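Local coordinates for Tat-secreted protein Rv2525c (Mycobacterium tuberculosis, PDB 4PMQ) that may act as a peptidoglycan hydrolase with glycosidase activity and shows esterase activity toward p-nitrophenyl esters in vitro, at residues A[151-163]-A[171-183]. Sequence-based numbering, arbitrary orientation.
Sequences VNDGLGSYFWQHN and THPAAHLHQVEID
Tyr158 turns the edge of its ring toward one face of His176, with CD1 above the imidazole centre and the two ring centroids 4.9 Å apart. Tyr158 and Phe159 belong to strand 158-161 and His178 to strand 177-181, neighbouring parallel strands in the TIM-barrel fold of this glycoside hydrolase-like domain, with His176 close to the start of the second. At the edge of the His176 imidazole, in its plane, lies Phe159 O, and ND1 accepts a hydrogen bond from Phe159 N at 3.0 Å, the donor lying 29° out of the ring plane. The Phe159 ring carries Val151 CG2 near the rim of one face, and Leu155 O sits in plane at its edge. The His178 ring has Val180 CG1 over one face, while Gln161 O and Asn163 OD1 lie at its edge.

Strand 138-142 pairs with the other side of 158-161. Parallel pairing is evident from Gln161, whose N donates to Leu177 O and whose O accepts Gln179 N at 2.8 Å. Phe159 O receives both His176 N and Leu177 N, the latter more distant at 3.3 Å.

On one sheet face, Trp160 CD1 packs 3.5 Å from Leu177 CB, while its NE1 bonds to Asn195. Gln179 OE1 accepts from water 1, which also accepts Asn163 N; Gln179 OE1 is also hydrogen-bonded to Tyr141 OH, and Gln179 NE2 to a bound glycerol, probably from the crystallisation liquor.

On the other face, Gln161 runs alongside His178 with CG anti to its backbone N (chi1 -179°) and an extended chain. This places OE1 to accept His172 N at 2.8 Å, joining the sheet to the type I turn His172-Ala175; NE2 donates to Tyr170 O. His178 NE2 donates to a lone pair of Asn163 OD1 at 2.8 Å, with the acceptor only 4° out of the imidazole plane.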
# COMPACT_ATOMS: atom_id res chain seq x y z
N VAL A 151 -6.53 -12.23 8.35
CA VAL A 151 -7.83 -12.75 7.89
C VAL A 151 -8.48 -13.58 9.00
O VAL A 151 -9.67 -13.41 9.30
CB VAL A 151 -7.69 -13.57 6.59
CG1 VAL A 151 -8.98 -14.33 6.27
CG2 VAL A 151 -7.28 -12.68 5.43
N ASN A 152 -7.69 -14.48 9.60
CA ASN A 152 -8.17 -15.37 10.66
C ASN A 152 -8.67 -14.56 11.90
O ASN A 152 -9.57 -15.01 12.61
CB ASN A 152 -7.06 -16.33 11.05
CG ASN A 152 -7.54 -17.48 11.89
OD1 ASN A 152 -8.56 -18.08 11.61
ND2 ASN A 152 -6.82 -17.79 12.96
N ASP A 153 -8.07 -13.37 12.15
CA ASP A 153 -8.47 -12.48 13.26
C ASP A 153 -9.55 -11.47 12.87
O ASP A 153 -9.97 -10.68 13.73
CB ASP A 153 -7.27 -11.73 13.81
CG ASP A 153 -6.36 -12.63 14.63
OD1 ASP A 153 -6.86 -13.66 15.16
OD2 ASP A 153 -5.18 -12.26 14.83
N GLY A 154 -9.93 -11.44 11.60
CA GLY A 154 -10.92 -10.47 11.14
C GLY A 154 -10.36 -9.05 11.15
O GLY A 154 -11.11 -8.10 11.36
N LEU A 155 -9.02 -8.91 10.93
CA LEU A 155 -8.34 -7.62 10.88
C LEU A 155 -8.11 -7.22 9.44
O LEU A 155 -7.50 -7.99 8.68
CB LEU A 155 -6.98 -7.75 11.57
CG LEU A 155 -6.73 -7.09 12.87
CD1 LEU A 155 -5.24 -7.22 13.20
CD2 LEU A 155 -7.14 -5.61 12.84
N GLY A 156 -8.60 -6.05 9.07
CA GLY A 156 -8.44 -5.55 7.72
C GLY A 156 -9.50 -6.08 6.77
O GLY A 156 -10.15 -7.11 7.04
N SER A 157 -9.66 -5.39 5.64
CA SER A 157 -10.64 -5.77 4.62
C SER A 157 -10.00 -6.02 3.27
O SER A 157 -10.59 -6.67 2.42
CB SER A 157 -11.72 -4.70 4.50
OG SER A 157 -12.53 -4.70 5.66
N TYR A 158 -8.82 -5.40 3.03
CA TYR A 158 -8.10 -5.53 1.76
C TYR A 158 -6.70 -6.04 2.04
O TYR A 158 -6.07 -5.67 3.03
CB TYR A 158 -8.03 -4.20 1.01
CG TYR A 158 -9.36 -3.73 0.46
CD1 TYR A 158 -9.74 -4.06 -0.84
CD2 TYR A 158 -10.21 -2.91 1.21
CE1 TYR A 158 -10.96 -3.64 -1.37
CE2 TYR A 158 -11.45 -2.50 0.69
CZ TYR A 158 -11.80 -2.84 -0.61
OH TYR A 158 -12.97 -2.43 -1.20
N PHE A 159 -6.20 -6.92 1.14
CA PHE A 159 -4.91 -7.55 1.37
C PHE A 159 -4.03 -7.48 0.12
O PHE A 159 -4.46 -7.82 -0.98
CB PHE A 159 -5.16 -9.01 1.81
CG PHE A 159 -6.01 -9.06 3.06
CD1 PHE A 159 -5.48 -8.72 4.30
CD2 PHE A 159 -7.38 -9.33 2.97
CE1 PHE A 159 -6.28 -8.69 5.44
CE2 PHE A 159 -8.19 -9.29 4.12
CZ PHE A 159 -7.63 -8.96 5.35
N TRP A 160 -2.81 -7.00 0.30
CA TRP A 160 -1.85 -6.85 -0.79
C TRP A 160 -0.62 -7.64 -0.41
O TRP A 160 0.05 -7.30 0.56
CB TRP A 160 -1.53 -5.34 -0.98
CG TRP A 160 -0.44 -5.02 -1.96
CD1 TRP A 160 0.08 -5.82 -2.94
CD2 TRP A 160 0.25 -3.76 -2.06
NE1 TRP A 160 1.06 -5.15 -3.63
CE2 TRP A 160 1.19 -3.88 -3.11
CE3 TRP A 160 0.15 -2.54 -1.37
CZ2 TRP A 160 2.09 -2.86 -3.43
CZ3 TRP A 160 1.05 -1.53 -1.68
CH2 TRP A 160 1.97 -1.67 -2.73
N GLN A 161 -0.41 -8.77 -1.11
CA GLN A 161 0.66 -9.67 -0.74
C GLN A 161 2.02 -9.24 -1.23
O GLN A 161 2.17 -8.94 -2.42
CB GLN A 161 0.38 -11.08 -1.27
CG GLN A 161 1.47 -12.09 -0.87
CD GLN A 161 1.17 -13.45 -1.46
OE1 GLN A 161 0.01 -13.85 -1.51
NE2 GLN A 161 2.19 -14.14 -1.98
N HIS A 162 3.03 -9.31 -0.32
CA HIS A 162 4.45 -9.19 -0.72
C HIS A 162 5.09 -10.57 -0.51
O HIS A 162 4.52 -11.42 0.18
CB HIS A 162 5.26 -8.07 -0.04
CG HIS A 162 5.50 -8.19 1.43
ND1 HIS A 162 6.39 -9.13 1.95
CD2 HIS A 162 5.08 -7.38 2.43
CE1 HIS A 162 6.47 -8.87 3.25
NE2 HIS A 162 5.70 -7.83 3.59
N ASN A 163 6.24 -10.81 -1.12
CA ASN A 163 6.82 -12.15 -1.12
C ASN A 163 7.94 -12.40 -0.08
O ASN A 163 8.55 -13.47 -0.08
CB ASN A 163 7.35 -12.43 -2.52
CG ASN A 163 6.20 -12.66 -3.49
OD1 ASN A 163 5.02 -12.80 -3.09
ND2 ASN A 163 6.54 -12.75 -4.77
N THR A 171 0.11 -17.50 -4.20
CA THR A 171 -0.72 -16.31 -4.09
C THR A 171 -1.80 -16.63 -3.05
O THR A 171 -2.59 -17.55 -3.29
CB THR A 171 -1.30 -15.92 -5.46
OG1 THR A 171 -0.22 -15.60 -6.34
CG2 THR A 171 -2.22 -14.72 -5.37
N HIS A 172 -1.91 -15.82 -1.96
CA HIS A 172 -2.94 -16.07 -0.95
C HIS A 172 -4.33 -15.92 -1.57
O HIS A 172 -4.54 -14.93 -2.26
CB HIS A 172 -2.79 -15.14 0.27
CG HIS A 172 -3.55 -15.60 1.46
ND1 HIS A 172 -4.92 -15.48 1.54
CD2 HIS A 172 -3.11 -16.24 2.58
CE1 HIS A 172 -5.27 -16.03 2.68
NE2 HIS A 172 -4.22 -16.49 3.34
N PRO A 173 -5.26 -16.88 -1.35
CA PRO A 173 -6.61 -16.76 -1.97
C PRO A 173 -7.42 -15.55 -1.49
O PRO A 173 -8.42 -15.22 -2.12
CB PRO A 173 -7.30 -18.08 -1.56
CG PRO A 173 -6.58 -18.55 -0.37
CD PRO A 173 -5.14 -18.12 -0.58
N ALA A 174 -7.03 -14.92 -0.37
CA ALA A 174 -7.75 -13.74 0.12
C ALA A 174 -7.18 -12.42 -0.46
O ALA A 174 -7.81 -11.37 -0.30
CB ALA A 174 -7.70 -13.68 1.64
N ALA A 175 -5.98 -12.47 -1.09
CA ALA A 175 -5.33 -11.23 -1.55
C ALA A 175 -6.07 -10.59 -2.72
O ALA A 175 -6.58 -11.27 -3.62
CB ALA A 175 -3.88 -11.50 -1.93
N HIS A 176 -6.15 -9.24 -2.69
CA HIS A 176 -6.75 -8.42 -3.74
C HIS A 176 -5.68 -8.03 -4.75
O HIS A 176 -5.98 -7.88 -5.93
CB HIS A 176 -7.34 -7.16 -3.10
CG HIS A 176 -8.44 -7.49 -2.14
ND1 HIS A 176 -8.17 -7.94 -0.86
CD2 HIS A 176 -9.77 -7.55 -2.36
CE1 HIS A 176 -9.35 -8.18 -0.31
NE2 HIS A 176 -10.35 -7.97 -1.18
N LEU A 177 -4.43 -7.88 -4.27
CA LEU A 177 -3.27 -7.46 -5.04
C LEU A 177 -2.09 -8.32 -4.67
O LEU A 177 -2.02 -8.76 -3.52
CB LEU A 177 -2.93 -6.00 -4.72
CG LEU A 177 -4.07 -5.00 -4.95
CD1 LEU A 177 -3.74 -3.61 -4.39
CD2 LEU A 177 -4.45 -4.89 -6.43
N HIS A 178 -1.16 -8.52 -5.60
CA HIS A 178 0.06 -9.30 -5.30
C HIS A 178 1.29 -8.64 -5.93
O HIS A 178 1.35 -8.47 -7.14
CB HIS A 178 -0.09 -10.75 -5.79
CG HIS A 178 1.08 -11.66 -5.55
ND1 HIS A 178 1.21 -12.84 -6.24
CD2 HIS A 178 2.11 -11.56 -4.66
CE1 HIS A 178 2.31 -13.42 -5.79
NE2 HIS A 178 2.91 -12.68 -4.86
N GLN A 179 2.27 -8.27 -5.10
CA GLN A 179 3.52 -7.69 -5.58
C GLN A 179 4.36 -8.84 -6.12
O GLN A 179 4.74 -9.73 -5.35
CB GLN A 179 4.21 -6.95 -4.44
CG GLN A 179 5.34 -6.04 -4.93
CD GLN A 179 5.88 -5.27 -3.77
OE1 GLN A 179 6.31 -5.85 -2.78
NE2 GLN A 179 5.92 -3.93 -3.88
N VAL A 180 4.56 -8.86 -7.46
CA VAL A 180 5.27 -9.98 -8.12
C VAL A 180 6.67 -9.63 -8.61
O VAL A 180 7.40 -10.54 -8.99
CB VAL A 180 4.43 -10.58 -9.28
CG1 VAL A 180 3.15 -11.20 -8.73
CG2 VAL A 180 4.12 -9.55 -10.37
N GLU A 181 7.07 -8.35 -8.63
CA GLU A 181 8.41 -7.97 -9.12
C GLU A 181 8.85 -6.72 -8.42
O GLU A 181 8.09 -5.76 -8.36
CB GLU A 181 8.32 -7.73 -10.63
CG GLU A 181 9.63 -7.78 -11.37
CD GLU A 181 9.48 -7.29 -12.80
OE1 GLU A 181 9.38 -8.14 -13.72
OE2 GLU A 181 9.46 -6.06 -13.01
N ILE A 182 10.08 -6.72 -7.89
CA ILE A 182 10.65 -5.58 -7.18
C ILE A 182 11.79 -4.99 -7.99
O ILE A 182 12.73 -5.71 -8.35
CB ILE A 182 11.17 -6.00 -5.78
CG1 ILE A 182 10.04 -6.51 -4.89
CG2 ILE A 182 11.98 -4.86 -5.10
CD1 ILE A 182 9.06 -5.56 -4.58
N ASP A 183 11.71 -3.68 -8.26
CA ASP A 183 12.71 -2.87 -8.96
C ASP A 183 13.35 -3.57 -10.19
O ASP A 183 14.56 -3.48 -10.39
CB ASP A 183 13.81 -2.47 -7.95
CG ASP A 183 14.64 -1.27 -8.37
OD1 ASP A 183 14.05 -0.28 -8.86
OD2 ASP A 183 15.88 -1.32 -8.20
O HOH W 1 7.26 -8.55 -2.82